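Digeranylgeranylglycerophospholipid reductase from Sulfolobus acidocaldarius hydrogenates the double bonds of the geranylgeranyl chains in archaeal membrane-lipid precursors, with FAD as its cofactor. One contact in two of its structures: PDB 4OPC (chain A, 1.40 Å), residues 75-80 and 203-208, and PDB 3ATQ (chain B, 1.85 Å), residues 75-80 and 203-208. Both blocks share one frame: the second was fitted to the first on N, CA, C and O of the twelve residues, RMSD 0.09 Å. Numbering follows each deposited sequence.

Structure 1 (4OPC); sequences NGIKLY and LRIFID. With PGT ((1S)-2-{[{[(2R)-2,3-dihydroxypropyl]oxy}(hydroxy)phosphoryl]oxy}-1-[(palmitoyloxy)methyl]ethyl stearate), chain C.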
# COMPACT_ATOMS: atom_id res chain seq x y z
N ASN A 75 7.45 17.64 6.97
CA ASN A 75 7.75 17.58 8.39
C ASN A 75 6.60 17.07 9.25
O ASN A 75 6.76 16.87 10.45
CB ASN A 75 8.22 18.95 8.90
CG ASN A 75 9.59 19.30 8.39
OD1 ASN A 75 10.47 18.45 8.31
ND2 ASN A 75 9.77 20.56 8.01
N GLY A 76 5.44 16.85 8.63
CA GLY A 76 4.32 16.31 9.36
C GLY A 76 3.01 16.35 8.60
O GLY A 76 2.98 16.65 7.41
N ILE A 77 1.93 16.02 9.31
CA ILE A 77 0.60 15.98 8.73
C ILE A 77 -0.38 16.75 9.61
O ILE A 77 -0.33 16.66 10.83
CB ILE A 77 0.09 14.53 8.61
CG1 ILE A 77 0.98 13.73 7.66
CG2 ILE A 77 -1.36 14.49 8.12
CD1 ILE A 77 0.56 12.28 7.50
N LYS A 78 -1.25 17.54 8.98
CA LYS A 78 -2.36 18.17 9.68
C LYS A 78 -3.62 17.41 9.31
O LYS A 78 -3.98 17.33 8.14
CB LYS A 78 -2.48 19.64 9.26
CG LYS A 78 -1.25 20.50 9.54
CD LYS A 78 -1.21 21.01 10.96
CE LYS A 78 -0.06 21.99 11.14
NZ LYS A 78 -0.02 22.54 12.52
N LEU A 79 -4.28 16.84 10.32
CA LEU A 79 -5.49 16.04 10.12
C LEU A 79 -6.71 16.85 10.55
O LEU A 79 -6.79 17.27 11.71
CB LEU A 79 -5.39 14.75 10.93
CG LEU A 79 -6.61 13.84 10.89
CD1 LEU A 79 -6.70 13.23 9.51
CD2 LEU A 79 -6.51 12.76 11.95
N TYR A 80 -7.64 17.08 9.63
CA TYR A 80 -8.79 17.95 9.87
C TYR A 80 -10.08 17.18 10.13
O TYR A 80 -10.41 16.24 9.40
CB TYR A 80 -9.03 18.84 8.65
CG TYR A 80 -7.98 19.89 8.39
CD1 TYR A 80 -6.72 19.55 7.93
CD2 TYR A 80 -8.27 21.23 8.53
CE1 TYR A 80 -5.76 20.51 7.68
CE2 TYR A 80 -7.32 22.21 8.28
CZ TYR A 80 -6.07 21.84 7.85
OH TYR A 80 -5.12 22.81 7.59
N LEU A 203 1.61 18.00 5.09
CA LEU A 203 0.50 17.44 4.34
C LEU A 203 -0.80 17.76 5.05
O LEU A 203 -0.82 17.94 6.27
CB LEU A 203 0.63 15.92 4.26
CG LEU A 203 1.95 15.39 3.72
CD1 LEU A 203 1.90 13.87 3.71
CD2 LEU A 203 2.25 15.94 2.32
N ARG A 204 -1.89 17.83 4.29
CA ARG A 204 -3.21 18.00 4.88
C ARG A 204 -4.10 16.83 4.51
O ARG A 204 -4.19 16.45 3.35
CB ARG A 204 -3.87 19.30 4.42
CG ARG A 204 -3.03 20.54 4.64
CD ARG A 204 -3.68 21.77 4.02
NE ARG A 204 -2.71 22.85 3.88
CZ ARG A 204 -2.97 24.01 3.28
NH1 ARG A 204 -4.16 24.24 2.75
NH2 ARG A 204 -2.02 24.94 3.21
N ILE A 205 -4.75 16.26 5.52
CA ILE A 205 -5.70 15.18 5.33
C ILE A 205 -7.02 15.63 5.94
O ILE A 205 -7.06 16.08 7.09
CB ILE A 205 -5.22 13.88 6.00
CG1 ILE A 205 -4.01 13.35 5.24
CG2 ILE A 205 -6.34 12.84 6.02
CD1 ILE A 205 -3.41 12.08 5.84
N PHE A 206 -8.10 15.54 5.17
CA PHE A 206 -9.41 16.00 5.59
C PHE A 206 -10.36 14.82 5.69
O PHE A 206 -10.70 14.20 4.68
CB PHE A 206 -9.97 17.01 4.59
CG PHE A 206 -9.08 18.19 4.32
CD1 PHE A 206 -9.19 19.35 5.07
CD2 PHE A 206 -8.15 18.15 3.29
CE1 PHE A 206 -8.38 20.45 4.80
CE2 PHE A 206 -7.35 19.25 3.03
CZ PHE A 206 -7.46 20.38 3.78
N ILE A 207 -10.77 14.51 6.91
CA ILE A 207 -11.74 13.45 7.11
C ILE A 207 -13.14 14.00 6.88
O ILE A 207 -13.48 15.06 7.40
CB ILE A 207 -11.65 12.91 8.54
CG1 ILE A 207 -10.21 12.50 8.85
CG2 ILE A 207 -12.60 11.73 8.71
CD1 ILE A 207 -9.65 11.47 7.90
N ASP A 208 -13.94 13.31 6.08
CA ASP A 208 -15.31 13.72 5.85
C ASP A 208 -16.10 12.60 5.16
O ASP A 208 -15.86 12.29 3.99
CB ASP A 208 -15.37 15.01 5.02
CG ASP A 208 -16.74 15.65 5.05
OD1 ASP A 208 -17.76 14.94 4.89
OD2 ASP A 208 -16.83 16.88 5.22
C48 PGT C . -10.05 5.11 5.87
C47 PGT C . -9.43 3.92 5.17
C46 PGT C . -9.14 4.27 3.73
C45 PGT C . -8.25 5.50 3.69
C44 PGT C . -7.44 5.53 2.41
C43 PGT C . -7.99 6.57 1.46
C42 PGT C . -7.27 6.45 0.14
C41 PGT C . -5.84 6.86 0.36
C40 PGT C . -5.24 7.40 -0.92
C39 PGT C . -4.18 8.40 -0.53
C38 PGT C . -3.16 7.74 0.36
C37 PGT C . -2.21 8.79 0.88
C36 PGT C . -1.14 8.10 1.68
C35 PGT C . -0.35 9.09 2.50
C34 PGT C . 0.75 8.36 3.24
C33 PGT C . 1.36 9.22 4.33
C32 PGT C . 2.85 8.97 4.43
C31 PGT C . 3.18 7.72 5.23
O31 PGT C . 3.90 6.89 4.72
O2 PGT C . 2.67 7.50 6.54
C2 PGT C . 3.54 7.76 7.62
C1 PGT C . 4.51 6.62 7.90
O3P PGT C . 4.64 5.64 6.90
P PGT C . 4.22 4.15 7.25
O1P PGT C . 2.94 4.29 8.05
O2P PGT C . 3.97 3.32 6.00
O4P PGT C . 5.30 3.39 8.14
C4 PGT C . 6.34 4.06 8.81
C5 PGT C . 7.13 3.11 9.68
O5 PGT C . 8.48 3.12 9.28
C6 PGT C . 6.56 1.71 9.55
O6 PGT C . 7.43 0.88 8.81
C3 PGT C . 2.78 7.92 8.93
O3 PGT C . 1.94 9.05 8.95
C11 PGT C . 0.77 8.83 9.71
O11 PGT C . 0.84 8.28 10.79
C12 PGT C . -0.57 9.27 9.17
C13 PGT C . -1.59 9.38 10.29
C14 PGT C . -2.92 9.80 9.71
C15 PGT C . -3.81 8.59 9.50
C16 PGT C . -5.19 9.03 9.05
C17 PGT C . -6.22 8.35 9.93
C18 PGT C . -7.58 8.99 9.73
C19 PGT C . -8.52 8.52 10.82
C20 PGT C . -8.15 9.14 12.15
C21 PGT C . -9.33 9.92 12.70
C22 PGT C . -9.34 9.87 14.21
C23 PGT C . -10.76 10.09 14.69
C24 PGT C . -10.87 9.78 16.17
C25 PGT C . -11.98 8.78 16.40
C26 PGT C . -11.45 7.59 17.18
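Ile77 CG2 packs on Ile205 CD1 at 3.9 Å, where strand 70-80 runs parallel to strand 202-206 within a mixed sheet. With CD1 anti to CA (chi2 179°), Ile77 reaches the bound phospholipid, CD1 lying 3.6 Å from PGT C12. Leu79 CD1 meets Ile205 CG2 at 3.5 Å. Ile207, folded at chi2 (-58°), sets its CD1 3.8 Å from Leu79 CD1 and 3.7 Å from PGT C18, so this face forms part of the lipid pocket. On the other face Phe206 CE1 stands over the centre of the Tyr80 ring, 3.5 Å above its plane, the two planes at 33°. Lys78 rests CB near Leu203 O (3.8 Å); its chain, bent at chi2, carries NZ to a hydrogen bond with Thr89 and a cation-pi contact with Tyr202. Glu198 O holds Arg204 NH2.

Structure 2 (3ATQ); sequences NGIKLY and LRIFID.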
# COMPACT_ATOMS: atom_id res chain seq x y z
N ASN B 75 7.49 17.55 7.01
CA ASN B 75 7.78 17.52 8.44
C ASN B 75 6.60 17.03 9.29
O ASN B 75 6.74 16.82 10.50
CB ASN B 75 8.25 18.92 8.90
CG ASN B 75 9.65 19.24 8.42
OD1 ASN B 75 9.94 20.35 7.97
ND2 ASN B 75 10.54 18.26 8.52
N GLY B 76 5.45 16.82 8.65
CA GLY B 76 4.29 16.24 9.31
C GLY B 76 2.98 16.37 8.55
O GLY B 76 2.96 16.72 7.36
N ILE B 77 1.88 16.10 9.25
CA ILE B 77 0.55 16.06 8.66
C ILE B 77 -0.42 16.79 9.56
O ILE B 77 -0.36 16.66 10.79
CB ILE B 77 0.02 14.60 8.47
CG1 ILE B 77 0.91 13.79 7.52
CG2 ILE B 77 -1.39 14.59 7.90
CD1 ILE B 77 2.09 13.10 8.18
N LYS B 78 -1.31 17.56 8.94
CA LYS B 78 -2.41 18.19 9.64
C LYS B 78 -3.69 17.43 9.29
O LYS B 78 -4.10 17.40 8.13
CB LYS B 78 -2.50 19.66 9.27
CG LYS B 78 -1.18 20.38 9.57
CD LYS B 78 -1.36 21.84 9.85
CE LYS B 78 -0.21 22.36 10.72
NZ LYS B 78 -0.11 23.84 10.62
N LEU B 79 -4.27 16.80 10.31
CA LEU B 79 -5.52 16.07 10.18
C LEU B 79 -6.73 16.92 10.60
O LEU B 79 -6.79 17.41 11.75
CB LEU B 79 -5.46 14.81 11.05
CG LEU B 79 -6.55 13.77 10.85
CD1 LEU B 79 -6.38 13.14 9.48
CD2 LEU B 79 -6.45 12.71 11.94
N TYR B 80 -7.68 17.08 9.69
CA TYR B 80 -8.86 17.92 9.90
C TYR B 80 -10.11 17.08 10.14
O TYR B 80 -10.39 16.15 9.36
CB TYR B 80 -9.13 18.77 8.67
CG TYR B 80 -8.09 19.81 8.39
CD1 TYR B 80 -8.39 21.17 8.52
CD2 TYR B 80 -6.80 19.46 7.99
CE1 TYR B 80 -7.43 22.15 8.27
CE2 TYR B 80 -5.83 20.43 7.73
CZ TYR B 80 -6.16 21.77 7.87
OH TYR B 80 -5.22 22.75 7.62
N LEU B 203 1.61 17.99 5.10
CA LEU B 203 0.52 17.41 4.31
C LEU B 203 -0.75 17.74 5.05
O LEU B 203 -0.72 17.96 6.27
CB LEU B 203 0.66 15.87 4.21
CG LEU B 203 1.99 15.28 3.72
CD1 LEU B 203 1.91 13.77 3.65
CD2 LEU B 203 2.39 15.86 2.34
N ARG B 204 -1.86 17.82 4.32
CA ARG B 204 -3.16 18.05 4.91
C ARG B 204 -4.06 16.88 4.53
O ARG B 204 -4.17 16.49 3.35
CB ARG B 204 -3.77 19.36 4.42
CG ARG B 204 -2.89 20.60 4.65
CD ARG B 204 -3.60 21.86 4.20
NE ARG B 204 -2.66 22.96 4.03
CZ ARG B 204 -2.94 24.11 3.44
NH1 ARG B 204 -4.16 24.33 2.94
NH2 ARG B 204 -2.00 25.05 3.33
N ILE B 205 -4.67 16.29 5.54
CA ILE B 205 -5.65 15.24 5.30
C ILE B 205 -6.99 15.66 5.93
O ILE B 205 -7.03 16.02 7.10
CB ILE B 205 -5.14 13.89 5.85
CG1 ILE B 205 -3.93 13.42 5.01
CG2 ILE B 205 -6.26 12.84 5.86
CD1 ILE B 205 -3.25 12.14 5.47
N PHE B 206 -8.05 15.61 5.12
CA PHE B 206 -9.39 15.98 5.57
C PHE B 206 -10.32 14.76 5.63
O PHE B 206 -10.58 14.08 4.62
CB PHE B 206 -10.00 17.04 4.65
CG PHE B 206 -9.07 18.17 4.33
CD1 PHE B 206 -9.07 19.33 5.10
CD2 PHE B 206 -8.21 18.09 3.23
CE1 PHE B 206 -8.20 20.39 4.80
CE2 PHE B 206 -7.35 19.14 2.91
CZ PHE B 206 -7.34 20.30 3.70
N ILE B 207 -10.79 14.46 6.83
CA ILE B 207 -11.74 13.38 7.02
C ILE B 207 -13.14 13.97 6.92
O ILE B 207 -13.44 15.01 7.55
CB ILE B 207 -11.57 12.70 8.38
CG1 ILE B 207 -10.12 12.23 8.57
CG2 ILE B 207 -12.53 11.53 8.52
CD1 ILE B 207 -9.81 11.77 10.00
N ASP B 208 -13.99 13.33 6.12
CA ASP B 208 -15.37 13.74 5.94
C ASP B 208 -16.08 12.60 5.23
O ASP B 208 -15.85 12.38 4.03
CB ASP B 208 -15.45 15.02 5.12
CG ASP B 208 -16.81 15.68 5.20
OD1 ASP B 208 -17.83 14.98 5.03
OD2 ASP B 208 -16.85 16.91 5.42
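Between Ile77 and Ile205 the touching atoms are CG2 and CD1, 3.9 Å from each other. Ile77 has its CD1 swung out of the extended line, chi2 being 87°. Leu79 CD1 meets Ile205 CG2 at 3.6 Å. Ile207 is extended at chi2 (170°), and its CD1 comes to 3.7 Å from Leu79 CD1. A bound tetradecane lies about 4 Å from the Leu203 side chain on this face, between nearest atoms, consistent with a pocket for hydrocarbon chains. On the other face Phe206 CE1 stands over the centre of the Tyr80 ring, 3.5 Å above its plane, with the planes at 39°. Lys78 rests CB near Leu203 O (3.9 Å); its chain, extended beyond CG, carries NZ to a salt bridge with Asp199 and a cation-pi contact with Tyr202. Glu198 O holds Arg204 NH2.

Comparison
The two models have the same sequence here, and their compared CA atoms coincide within the error; among the side chains that can be compared, three are turned, and the bound molecule differs as well. At Ile77(A) and Ile77(B) the models differ in chi2 by 92°, which leaves the CD1 atoms 1.9 Å apart after superposition. The place of Ile77(A) CD1, 3.6 Å from C12 of PGT in structure 1, is left in structure 2. The other branch keeps its touch: CG2 to CD1 of the facing isoleucine measures 3.9 Å for both Ile77(A) with Ile205(A) and Ile77(B) with Ile205(B).

Lys78(A) and Lys78(B) differ by 70° in chi2. The rotation acts beyond CG: the places of Lys78(A) CD and NZ are both left, and the two NZ atoms stand 2.3 Å apart. The ammonium group thus shifts across the strand direction, partly toward the side of segment 203-208, whereas CB of either lysine still touches the backbone O of Leu203(A) or Leu203(B).

At Ile207(A) and Ile207(B) the models differ in chi2 by 132°, and the CD1 atoms are 2.1 Å apart after superposition. Both nevertheless touch the neighbouring leucine: Ile207(A) CD1 to Leu79(A) CD1 is 3.8 Å, Ile207(B) CD1 to Leu79(B) CD1 is 3.7 Å. The contact of CB with the backbone O of Tyr80(A) or Tyr80(B) is likewise kept.

Leu79(A), Tyr80(A), Leu203(A), Arg204(A), Ile205(A) and Phe206(A) keep their places, as do their counterparts, and backbone bonds such as Lys78(A) N to Leu203(A) O recur as Lys78(B) N to Leu203(B) O. The bound molecule is the last difference: PGT touches Ile77(A), Leu79(A) and Ile207(A), while in structure 2 tetradecane occupies this place, wholly or in part.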